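Local structure of SusD superfamily protein (Parabacteroides distasonis, 3OTN) at residues L20-S25 and Q98-F103; L28-F33 and A123-Y128; S73-Y78 and I465-R470; G183-G188 and F249-Q254. The protein probably binds nutrients, most likely carbohydrates, at the bacterial outer membrane, as in other members of the SusD family. One frame throughout, in Å; residues are numbered along the deposited sequence. Where two conformers were deposited one is given.

Interactions 2 and 4 are buried, whereas interactions 1 and 3 are only partly so and lie farther from the centre of the chain. Interactions 1 and 2 belong to the N-terminal helical region: one joins helix 15-25 to the end of helix 79-100, the other sets the loop after helix 15-25 on helix 108-133. Their chemistry is mainly apolar and, in interaction 2, aromatic. Interaction 4 relies on water and meets both: R184 with N24 of interaction 1, and Y251 with N30 of interaction 2. Interaction 3, on the opposite side of the chain's centre from interaction 4, combines a direct backbone bond with side-chain packing on L467 and ties segments 387 residues apart.

Interaction 1: L20-S25 and Q98-F103; sequences LALTNS and QKLGEF. With ACT (acetate ion), chain G; EDO (1,2-ethanediol), chain T.
T23 OG1, lying against the methyl groups of L100, is the one polar side-chain atom at this otherwise apolar seam. It hydrogen-bonds to the carbonyl oxygen of A19, one turn back in its own helix, and L100 CD1 stands 3.8 Å from the same OG1. The hydroxyl can do both because it sits beside the backbone N, anti to the carbonyl carbon (chi1 -55°). The contact is helix-to-helix packing in the N-terminal part of the SusD fold, a family of the TPR clan: helix 15-25 meets the last part of helix 79-100 and the type I turn from L100 to F103.

L22 carries most of the apolar contact. Its CD1 branch touches K99 CB at 3.6 Å, and from another direction L22 CD1 meets F103 CE1, also at 3.6 Å. This second approach is tip to tip, the methyl arriving at the ring edge near its plane. The other branch, L22 CD2, comes within 3.9 Å of K99 CB. L100 crosses T23 at about a right angle and also rests on A19 and on M115 of helix 108-133. K99 gives only its root to the seam: the chain bends at chi2 (-65°) and leads away, and K99 NZ forms a long salt bridge with E102 OE1 at 3.8 Å. F103, carried back by the turn, lies against S15, S18 and A19.

On another side of helix 15-25, N24 OD1 takes a hydrogen bond from R184, while N24 ND2 donates to an acetate oxygen, O, at 3.2 Å with an N-H...O angle of 155°.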
# COMPACT_ATOMS: atom_id res chain seq x y z
N LEU A 20 -16.64 -18.26 12.02
CA LEU A 20 -16.66 -17.00 11.26
C LEU A 20 -16.08 -15.82 12.08
O LEU A 20 -15.31 -14.99 11.54
CB LEU A 20 -18.08 -16.70 10.76
CG LEU A 20 -18.34 -15.45 9.93
CD1 LEU A 20 -17.41 -15.36 8.72
CD2 LEU A 20 -19.80 -15.44 9.46
N ALA A 21 -16.45 -15.76 13.36
CA ALA A 21 -15.95 -14.73 14.26
C ALA A 21 -14.42 -14.83 14.43
O ALA A 21 -13.71 -13.82 14.34
CB ALA A 21 -16.68 -14.79 15.64
N LEU A 22 -13.91 -16.04 14.61
CA LEU A 22 -12.45 -16.25 14.67
C LEU A 22 -11.79 -15.78 13.38
O LEU A 22 -10.78 -15.06 13.42
CB LEU A 22 -12.11 -17.73 14.86
CG LEU A 22 -12.36 -18.32 16.24
CD1 LEU A 22 -12.41 -19.86 16.10
CD2 LEU A 22 -11.28 -17.83 17.25
N THR A 23 -12.38 -16.15 12.23
CA THR A 23 -11.86 -15.77 10.91
C THR A 23 -11.89 -14.27 10.73
O THR A 23 -10.87 -13.67 10.32
CB THR A 23 -12.64 -16.44 9.80
OG1 THR A 23 -12.60 -17.85 10.06
CG2 THR A 23 -12.07 -16.12 8.39
N ASN A 24 -13.01 -13.66 11.10
CA ASN A 24 -13.15 -12.20 11.03
C ASN A 24 -12.17 -11.44 11.92
O ASN A 24 -11.74 -10.34 11.58
CB ASN A 24 -14.61 -11.79 11.35
CG ASN A 24 -15.60 -12.10 10.20
OD1 ASN A 24 -15.21 -12.23 9.03
ND2 ASN A 24 -16.89 -12.18 10.54
N SER A 25 -11.75 -12.05 13.03
CA SER A 25 -10.82 -11.40 13.97
C SER A 25 -9.50 -11.07 13.26
O SER A 25 -8.83 -10.09 13.60
CB SER A 25 -10.60 -12.27 15.25
OG SER A 25 -9.72 -13.39 15.00
N GLN A 98 -5.20 -21.59 15.72
CA GLN A 98 -5.22 -22.64 16.76
C GLN A 98 -6.65 -23.09 17.00
O GLN A 98 -6.92 -24.28 16.97
CB GLN A 98 -4.63 -22.14 18.07
CG GLN A 98 -4.57 -23.22 19.16
CD GLN A 98 -4.35 -22.67 20.55
OE1 GLN A 98 -5.18 -21.92 21.09
NE2 GLN A 98 -3.26 -23.09 21.18
N LYS A 99 -7.57 -22.14 17.17
CA LYS A 99 -8.97 -22.49 17.44
C LYS A 99 -9.68 -23.13 16.24
O LYS A 99 -10.43 -24.12 16.40
CB LYS A 99 -9.75 -21.32 18.04
CG LYS A 99 -9.22 -20.80 19.42
CD LYS A 99 -9.36 -21.86 20.50
CE LYS A 99 -9.15 -21.33 21.94
NZ LYS A 99 -8.67 -22.46 22.78
N LEU A 100 -9.44 -22.61 15.04
CA LEU A 100 -10.03 -23.21 13.81
C LEU A 100 -9.66 -24.69 13.63
O LEU A 100 -10.48 -25.48 13.13
CB LEU A 100 -9.70 -22.40 12.56
CG LEU A 100 -10.47 -21.07 12.48
CD1 LEU A 100 -9.83 -20.12 11.44
CD2 LEU A 100 -11.96 -21.30 12.16
N GLY A 101 -8.44 -25.07 14.03
CA GLY A 101 -7.97 -26.45 13.96
C GLY A 101 -8.63 -27.39 14.95
O GLY A 101 -8.51 -28.59 14.80
N GLU A 102 -9.33 -26.85 15.95
CA GLU A 102 -10.03 -27.64 16.96
C GLU A 102 -11.49 -27.89 16.63
O GLU A 102 -12.17 -28.58 17.39
CB GLU A 102 -9.95 -26.92 18.31
CG GLU A 102 -8.51 -26.75 18.82
CD GLU A 102 -8.42 -25.88 20.07
OE1 GLU A 102 -9.46 -25.30 20.46
OE2 GLU A 102 -7.32 -25.79 20.67
N PHE A 103 -12.00 -27.32 15.52
CA PHE A 103 -13.37 -27.62 15.05
C PHE A 103 -13.38 -29.01 14.41
O PHE A 103 -12.63 -29.25 13.46
CB PHE A 103 -13.82 -26.58 14.00
CG PHE A 103 -14.28 -25.30 14.59
CD1 PHE A 103 -13.38 -24.36 15.01
CD2 PHE A 103 -15.63 -25.04 14.76
CE1 PHE A 103 -13.80 -23.16 15.56
CE2 PHE A 103 -16.05 -23.84 15.34
CZ PHE A 103 -15.12 -22.90 15.74
C ACT G . -18.41 -11.11 13.46
O ACT G . -18.48 -12.36 13.30
OXT ACT G . -17.25 -10.62 13.64
CH3 ACT G . -19.64 -10.24 13.41
C1 EDO T . -15.38 -8.11 7.37
O1 EDO T . -14.61 -8.92 8.25
C2 EDO T . -14.54 -7.60 6.19
O2 EDO T . -15.12 -8.09 5.00

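Interaction 2: L28-F33 and A123-Y128; sequences LKNTVF and ALYYFY
F33 points one ring corner at Y128: F33 CE1 lies 3.6 Å above the Y128 plane, over its centre, with the planes 44° apart, an oblique pairing that is neither a stack nor edge-to-face. The other aromatic pair, F33 with Y125, meets rim to rim, the planes 19° apart and F33 CZ 3.9 Å from Y125 CE1. Together the three rings form an aromatic cluster between the 3-10 turn 29-33 and helix 108-133.

Aliphatic contact adds to it. L124 CD2 packs 3.6 Å from F33 CE2, and V32 CG1, from F33's own segment, lies over one face of that ring toward the rim. An alanine in place of Y128 would probably leave F33 CE1 without the face beneath it.

The polar groups gather at the far end of Y125. Its OH hydrogen-bonds to the carbonyl oxygen of A26 and stands 3.0 Å from N30 OD1, whose amide plane is turned 75° from the ring. N30 ND2 finds its partner in Y251 of strand 249-253.

No hydrogen bond joins the two segments directly, which implies that ring and methyl packing holds them together while neighbouring residues satisfy the buried tyrosine hydroxyl and asparagine amide nitrogen.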
# COMPACT_ATOMS: atom_id res chain seq x y z
N LEU A 28 -9.43 -7.53 11.64
CA LEU A 28 -9.64 -6.36 12.51
C LEU A 28 -8.50 -5.37 12.41
O LEU A 28 -8.73 -4.16 12.29
CB LEU A 28 -9.82 -6.78 13.97
CG LEU A 28 -11.10 -7.55 14.29
CD1 LEU A 28 -11.08 -7.97 15.78
CD2 LEU A 28 -12.32 -6.72 13.90
N LYS A 29 -7.27 -5.88 12.42
CA LYS A 29 -6.11 -5.00 12.41
C LYS A 29 -5.70 -4.57 10.99
O LYS A 29 -4.66 -3.92 10.82
CB LYS A 29 -4.97 -5.58 13.27
CG LYS A 29 -5.24 -5.46 14.79
CD LYS A 29 -5.10 -4.00 15.22
CE LYS A 29 -5.22 -3.79 16.69
NZ LYS A 29 -6.53 -4.14 17.12
N ASN A 30 -6.53 -4.86 9.99
CA ASN A 30 -6.42 -4.19 8.68
C ASN A 30 -6.57 -2.64 8.73
O ASN A 30 -6.26 -1.95 7.74
CB ASN A 30 -7.46 -4.75 7.68
CG ASN A 30 -7.12 -6.14 7.15
OD1 ASN A 30 -6.37 -6.94 7.77
ND2 ASN A 30 -7.72 -6.48 6.03
N THR A 31 -7.08 -2.13 9.84
CA THR A 31 -7.08 -0.71 10.13
C THR A 31 -5.68 -0.12 9.99
O THR A 31 -5.55 1.00 9.54
CB THR A 31 -7.59 -0.41 11.53
OG1 THR A 31 -6.80 -1.16 12.47
CG2 THR A 31 -9.07 -0.78 11.66
N VAL A 32 -4.64 -0.90 10.27
CA VAL A 32 -3.26 -0.36 10.20
C VAL A 32 -2.86 0.16 8.81
O VAL A 32 -2.01 1.06 8.70
CB VAL A 32 -2.20 -1.40 10.70
CG1 VAL A 32 -1.97 -2.50 9.65
CG2 VAL A 32 -0.90 -0.70 11.05
N PHE A 33 -3.47 -0.38 7.75
CA PHE A 33 -3.10 -0.01 6.38
C PHE A 33 -3.63 1.38 6.01
O PHE A 33 -3.18 1.96 5.00
CB PHE A 33 -3.55 -1.08 5.35
CG PHE A 33 -3.08 -2.47 5.68
CD1 PHE A 33 -1.72 -2.72 5.90
CD2 PHE A 33 -3.96 -3.53 5.79
CE1 PHE A 33 -1.27 -3.99 6.26
CE2 PHE A 33 -3.52 -4.81 6.15
CZ PHE A 33 -2.17 -5.02 6.41
N ALA A 123 0.46 -13.76 6.59
CA ALA A 123 1.45 -13.46 5.58
C ALA A 123 1.47 -11.97 5.24
O ALA A 123 2.55 -11.41 5.07
CB ALA A 123 1.24 -14.29 4.30
N LEU A 124 0.30 -11.37 5.12
CA LEU A 124 0.16 -9.95 4.79
C LEU A 124 0.79 -9.04 5.86
O LEU A 124 1.60 -8.15 5.55
CB LEU A 124 -1.33 -9.58 4.56
CG LEU A 124 -1.65 -8.13 4.12
CD1 LEU A 124 -1.08 -7.83 2.74
CD2 LEU A 124 -3.12 -7.83 4.23
N TYR A 125 0.46 -9.30 7.12
CA TYR A 125 0.99 -8.48 8.23
C TYR A 125 2.52 -8.58 8.27
O TYR A 125 3.20 -7.55 8.41
CB TYR A 125 0.41 -8.92 9.57
CG TYR A 125 -1.07 -8.59 9.75
CD1 TYR A 125 -1.54 -7.29 9.58
CD2 TYR A 125 -1.96 -9.54 10.18
CE1 TYR A 125 -2.85 -6.97 9.77
CE2 TYR A 125 -3.29 -9.23 10.36
CZ TYR A 125 -3.73 -7.95 10.14
OH TYR A 125 -5.05 -7.64 10.34
N TYR A 126 3.05 -9.80 8.15
CA TYR A 126 4.48 -10.03 8.17
C TYR A 126 5.20 -9.42 6.98
O TYR A 126 6.30 -8.92 7.13
CB TYR A 126 4.82 -11.52 8.27
CG TYR A 126 4.93 -12.00 9.69
CD1 TYR A 126 5.96 -11.54 10.52
CD2 TYR A 126 4.01 -12.90 10.20
CE1 TYR A 126 6.07 -11.99 11.83
CE2 TYR A 126 4.11 -13.37 11.50
CZ TYR A 126 5.11 -12.90 12.33
OH TYR A 126 5.17 -13.35 13.64
N PHE A 127 4.56 -9.46 5.80
CA PHE A 127 5.16 -8.87 4.60
C PHE A 127 5.31 -7.37 4.76
O PHE A 127 6.31 -6.83 4.29
CB PHE A 127 4.31 -9.23 3.36
CG PHE A 127 4.91 -8.84 2.04
CD1 PHE A 127 6.23 -9.14 1.72
CD2 PHE A 127 4.12 -8.24 1.07
CE1 PHE A 127 6.75 -8.82 0.47
CE2 PHE A 127 4.62 -7.93 -0.19
CZ PHE A 127 5.94 -8.19 -0.48
N TYR A 128 4.35 -6.68 5.39
CA TYR A 128 4.51 -5.26 5.70
C TYR A 128 5.64 -5.08 6.74
O TYR A 128 6.57 -4.29 6.52
CB TYR A 128 3.22 -4.60 6.17
CG TYR A 128 2.35 -4.21 5.04
CD1 TYR A 128 1.64 -5.17 4.31
CD2 TYR A 128 2.32 -2.89 4.58
CE1 TYR A 128 0.85 -4.82 3.20
CE2 TYR A 128 1.53 -2.52 3.50
CZ TYR A 128 0.80 -3.47 2.81
OH TYR A 128 0.02 -3.07 1.75

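Interaction 3: S73-Y78 and I465-R470; sequences SDRSLY and IPLSER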
# COMPACT_ATOMS: atom_id res chain seq x y z
N SER A 73 14.03 8.86 13.64
CA SER A 73 14.61 8.24 14.85
C SER A 73 13.63 7.21 15.40
O SER A 73 12.50 7.06 14.89
CB SER A 73 14.90 9.30 15.92
OG SER A 73 13.72 9.72 16.58
N ASP A 74 14.06 6.54 16.47
CA ASP A 74 13.18 5.58 17.15
C ASP A 74 11.97 6.25 17.82
O ASP A 74 11.07 5.56 18.25
CB ASP A 74 13.98 4.71 18.15
CG ASP A 74 14.74 5.52 19.16
OD1 ASP A 74 14.53 6.76 19.25
OD2 ASP A 74 15.58 4.89 19.85
N ARG A 75 11.98 7.57 17.93
CA ARG A 75 10.83 8.36 18.42
C ARG A 75 9.93 8.93 17.30
O ARG A 75 8.94 9.58 17.59
CB ARG A 75 11.31 9.52 19.28
CG ARG A 75 11.84 9.11 20.60
CD ARG A 75 12.45 10.32 21.31
NE ARG A 75 13.02 9.92 22.58
CZ ARG A 75 12.32 9.71 23.70
NH1 ARG A 75 11.00 9.90 23.75
NH2 ARG A 75 12.97 9.35 24.79
N SER A 76 10.27 8.71 16.03
CA SER A 76 9.42 9.24 14.94
C SER A 76 7.99 8.68 14.96
O SER A 76 7.71 7.62 15.51
CB SER A 76 10.08 9.03 13.59
OG SER A 76 11.26 9.86 13.51
N LEU A 77 7.07 9.42 14.38
CA LEU A 77 5.70 8.99 14.26
C LEU A 77 5.51 7.78 13.35
O LEU A 77 6.41 7.39 12.58
CB LEU A 77 4.84 10.17 13.76
CG LEU A 77 4.76 11.41 14.66
CD1 LEU A 77 3.93 12.48 14.00
CD2 LEU A 77 4.21 11.05 16.04
N TYR A 78 4.32 7.19 13.45
CA TYR A 78 3.82 6.09 12.60
C TYR A 78 4.39 4.72 12.89
O TYR A 78 3.67 3.73 12.83
CB TYR A 78 3.94 6.41 11.10
CG TYR A 78 3.64 7.85 10.80
CD1 TYR A 78 2.42 8.39 11.16
CD2 TYR A 78 4.60 8.71 10.23
CE1 TYR A 78 2.13 9.71 10.96
CE2 TYR A 78 4.30 10.08 10.01
CZ TYR A 78 3.05 10.57 10.38
OH TYR A 78 2.68 11.90 10.21
N ILE A 465 13.16 0.42 14.65
CA ILE A 465 12.30 -0.28 15.59
C ILE A 465 11.92 0.81 16.60
O ILE A 465 12.78 1.54 17.03
CB ILE A 465 13.02 -1.42 16.30
CG1 ILE A 465 13.70 -2.39 15.30
CG2 ILE A 465 12.05 -2.18 17.21
CD1 ILE A 465 12.81 -2.88 14.14
N PRO A 466 10.62 0.95 16.94
CA PRO A 466 10.19 2.00 17.89
C PRO A 466 10.83 1.91 19.25
O PRO A 466 10.96 0.82 19.81
CB PRO A 466 8.69 1.72 18.05
CG PRO A 466 8.29 1.03 16.88
CD PRO A 466 9.47 0.22 16.39
N LEU A 467 11.18 3.07 19.80
CA LEU A 467 11.78 3.17 21.09
C LEU A 467 10.91 2.49 22.13
O LEU A 467 11.44 1.77 22.95
CB LEU A 467 12.00 4.63 21.50
CG LEU A 467 12.70 4.83 22.86
CD1 LEU A 467 14.04 4.11 22.91
CD2 LEU A 467 12.87 6.35 23.15
N SER A 468 9.58 2.69 22.09
CA SER A 468 8.72 2.05 23.07
C SER A 468 8.88 0.51 23.12
O SER A 468 8.90 -0.09 24.21
CB SER A 468 7.24 2.40 22.83
OG SER A 468 6.83 1.96 21.56
N GLU A 469 8.96 -0.10 21.95
CA GLU A 469 9.13 -1.55 21.82
C GLU A 469 10.47 -2.02 22.36
O GLU A 469 10.53 -3.01 23.09
CB GLU A 469 8.98 -1.97 20.38
CG GLU A 469 7.57 -1.74 19.82
CD GLU A 469 6.49 -2.56 20.55
OE1 GLU A 469 6.76 -3.70 21.04
OE2 GLU A 469 5.36 -2.07 20.63
N ARG A 470 11.53 -1.26 22.08
CA ARG A 470 12.89 -1.59 22.55
C ARG A 470 13.03 -1.41 24.05
O ARG A 470 13.72 -2.20 24.70
CB ARG A 470 13.95 -0.76 21.82
CG ARG A 470 13.85 -0.89 20.32
CD ARG A 470 15.15 -1.29 19.67
NE ARG A 470 16.22 -0.32 19.90
CZ ARG A 470 17.42 -0.65 20.35
NH1 ARG A 470 17.73 -1.91 20.58
NH2 ARG A 470 18.33 0.29 20.52
O HOH W 1 17.02 2.84 18.87
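D74 can be followed from root to tip across L467. Its CB lies 3.6 Å from I465 O, in 465-470. Next, D74 CG passes 3.7 Å from L467 CB; it stands between the backbone N and the carbonyl carbon (chi1 56°), which puts CG beside that leucine atom. At the tip, D74 OD2 touches L467 CD1 at 3.5 Å and accepts a hydrogen bond from a water, with OD2 and the water oxygen 2.7 Å apart. A link onward from this water to R470 is doubtful, since that side chain was modelled in two conformers.

The backbone supplies the direct tie. L467 N donates to D74 O at 2.9 Å and nearly straight, 169° at the hydrogen, although the donor is tilted 32° from the carbonyl plane. R75 runs alongside L467, pointing the same way, and L467 CD2 sits 3.3 Å above the R75 guanidinium plane, offset toward its rim.

The loop is itself braced: S73 to S76 form a type I turn, R75 N donates to S73 OG in an ST turn, and S73 N donates to S76 OG. With P466 at the N-cap of helix 467-472, the arrangement is a helix start whose first N-H is taken by a carbonyl from a distant turn, joining the N-terminal and C-terminal parts of the SusD fold.

Interaction 4: G183-G188 and F249-Q254; sequences GRVSMG and FIYQVQ. With EDO (1,2-ethanediol), chain K.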
# COMPACT_ATOMS: atom_id res chain seq x y z
N GLY A 183 -15.43 -7.71 0.12
CA GLY A 183 -14.29 -7.31 0.92
C GLY A 183 -13.53 -8.50 1.52
O GLY A 183 -12.47 -8.29 2.09
N ARG A 184 -14.01 -9.73 1.34
CA ARG A 184 -13.31 -10.90 1.97
C ARG A 184 -12.07 -11.27 1.15
O ARG A 184 -11.97 -10.90 -0.02
CB ARG A 184 -14.25 -12.08 2.09
CG ARG A 184 -15.49 -11.71 2.93
CD ARG A 184 -16.15 -12.89 3.50
NE ARG A 184 -15.34 -13.53 4.54
CZ ARG A 184 -15.30 -13.20 5.83
NH1 ARG A 184 -16.00 -12.17 6.33
NH2 ARG A 184 -14.55 -13.92 6.65
N VAL A 185 -11.11 -11.91 1.80
CA VAL A 185 -9.96 -12.48 1.12
C VAL A 185 -10.45 -13.49 0.04
O VAL A 185 -11.43 -14.19 0.24
CB VAL A 185 -9.03 -13.19 2.16
CG1 VAL A 185 -7.92 -13.95 1.47
CG2 VAL A 185 -8.49 -12.13 3.14
N SER A 186 -9.79 -13.50 -1.11
CA SER A 186 -10.14 -14.37 -2.24
C SER A 186 -8.84 -14.95 -2.77
O SER A 186 -7.77 -14.49 -2.40
CB SER A 186 -10.78 -13.55 -3.36
OG SER A 186 -9.88 -12.53 -3.83
N MSE A 187 -8.93 -15.91 -3.68
CA MSE A 187 -7.70 -16.45 -4.29
C MSE A 187 -6.99 -15.37 -5.09
O MSE A 187 -5.76 -15.36 -5.16
CB MSE A 187 -8.00 -17.65 -5.17
CG MSE A 187 -6.76 -18.40 -5.54
SE MSE A 187 -6.17 -19.31 -3.93
CE MSE A 187 -7.51 -20.71 -3.89
N GLY A 188 -7.74 -14.43 -5.68
CA GLY A 188 -7.09 -13.31 -6.37
C GLY A 188 -6.19 -12.49 -5.44
O GLY A 188 -5.10 -12.08 -5.84
N PHE A 249 -10.38 -3.74 -8.10
CA PHE A 249 -10.01 -3.91 -6.70
C PHE A 249 -10.02 -5.38 -6.29
O PHE A 249 -11.02 -6.08 -6.44
CB PHE A 249 -10.85 -3.06 -5.78
CG PHE A 249 -10.82 -1.57 -6.09
CD1 PHE A 249 -9.61 -0.90 -6.27
CD2 PHE A 249 -12.01 -0.86 -6.24
CE1 PHE A 249 -9.59 0.47 -6.56
CE2 PHE A 249 -12.01 0.48 -6.51
CZ PHE A 249 -10.80 1.16 -6.67
N ILE A 250 -8.90 -5.81 -5.73
CA ILE A 250 -8.66 -7.22 -5.33
C ILE A 250 -8.72 -7.35 -3.82
O ILE A 250 -9.43 -8.23 -3.29
CB ILE A 250 -7.28 -7.71 -5.88
CG1 ILE A 250 -7.28 -7.68 -7.41
CG2 ILE A 250 -6.99 -9.17 -5.43
CD1 ILE A 250 -5.89 -7.84 -8.01
N TYR A 251 -8.01 -6.48 -3.11
CA TYR A 251 -8.12 -6.42 -1.65
C TYR A 251 -8.02 -4.96 -1.17
O TYR A 251 -7.16 -4.22 -1.61
CB TYR A 251 -7.03 -7.32 -1.01
CG TYR A 251 -7.37 -7.63 0.41
CD1 TYR A 251 -8.39 -8.52 0.72
CD2 TYR A 251 -6.71 -6.98 1.46
CE1 TYR A 251 -8.74 -8.78 2.05
CE2 TYR A 251 -7.05 -7.23 2.80
CZ TYR A 251 -8.07 -8.11 3.09
OH TYR A 251 -8.40 -8.33 4.39
N GLN A 252 -8.90 -4.57 -0.25
CA GLN A 252 -8.98 -3.20 0.17
C GLN A 252 -9.24 -3.11 1.67
O GLN A 252 -9.84 -3.99 2.26
CB GLN A 252 -10.16 -2.52 -0.54
CG GLN A 252 -10.07 -2.44 -2.07
CD GLN A 252 -11.00 -1.41 -2.63
OE1 GLN A 252 -12.22 -1.62 -2.65
NE2 GLN A 252 -10.44 -0.29 -3.12
N VAL A 253 -8.85 -1.98 2.24
CA VAL A 253 -9.33 -1.56 3.53
C VAL A 253 -10.76 -1.05 3.36
O VAL A 253 -11.04 -0.26 2.44
CB VAL A 253 -8.48 -0.47 4.13
CG1 VAL A 253 -9.02 -0.13 5.49
CG2 VAL A 253 -6.99 -0.93 4.29
N GLN A 254 -11.67 -1.50 4.22
CA GLN A 254 -13.12 -1.22 4.08
C GLN A 254 -13.53 -0.00 4.89
O GLN A 254 -13.28 0.08 6.12
CB GLN A 254 -13.98 -2.41 4.52
CG GLN A 254 -13.61 -3.76 3.83
CD GLN A 254 -13.80 -3.74 2.34
OE1 GLN A 254 -12.91 -4.13 1.55
NE2 GLN A 254 -14.92 -3.27 1.93
C1 EDO K . -10.72 -2.94 7.77
O1 EDO K . -10.99 -3.23 6.37
C2 EDO K . -11.78 -1.98 8.34
O2 EDO K . -11.45 -0.65 7.91
O HOH W 2 -11.08 -6.35 0.19
O HOH W 3 -10.13 -10.50 -2.11
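The Y251 ring meets the segment 183-188 around its rim: the carbonyl carbon of R184 lies at the edge, near the ring plane, and a bridging water, water 3, is also at the edge in plane. V185 CG2 approaches obliquely, 3.5 Å from Y251 CE1. The ring of F249 has Q252 NE2 over the centre of one face, 3.2 Å above the plane, and packs edge-to-face with F232.

Beyond the ring, Y251 OH hydrogen-bonds to N30 ND2, so an alanine here would probably leave that amide without its mate and open a gap beside V185 CG2. I250 and Y251 together face Y358 in a classic beta bulge, the corner at which strand 249-253 turns.

I250 CG2 packs on the backbone at the start of helix 187-202, 3.4 Å from G188 C. At G183, CA lies 3.5 Å from Q254 OE1; a side chain there would run into the Q254 amide, and the positive phi of 113° also calls for glycine.

Two waters complete the joint. Water 3 lies within bonding distance of R184 O, S186 OG and I250 O, 2.7 Å from I250 O, with more acceptors in reach than its two protons can serve. Water 2 accepts from Q252 N at 2.8 Å, while G183 O and Q254 OE1, the latter held by N245 as well, compete for its protons. Q254 N donates to an ethanediol oxygen, O1, at 2.8 Å.

No direct hydrogen bond crosses between the segments, so the chemistry implies that water joins carbonyls of the loop leading into helix 187-202 to the bulged strand.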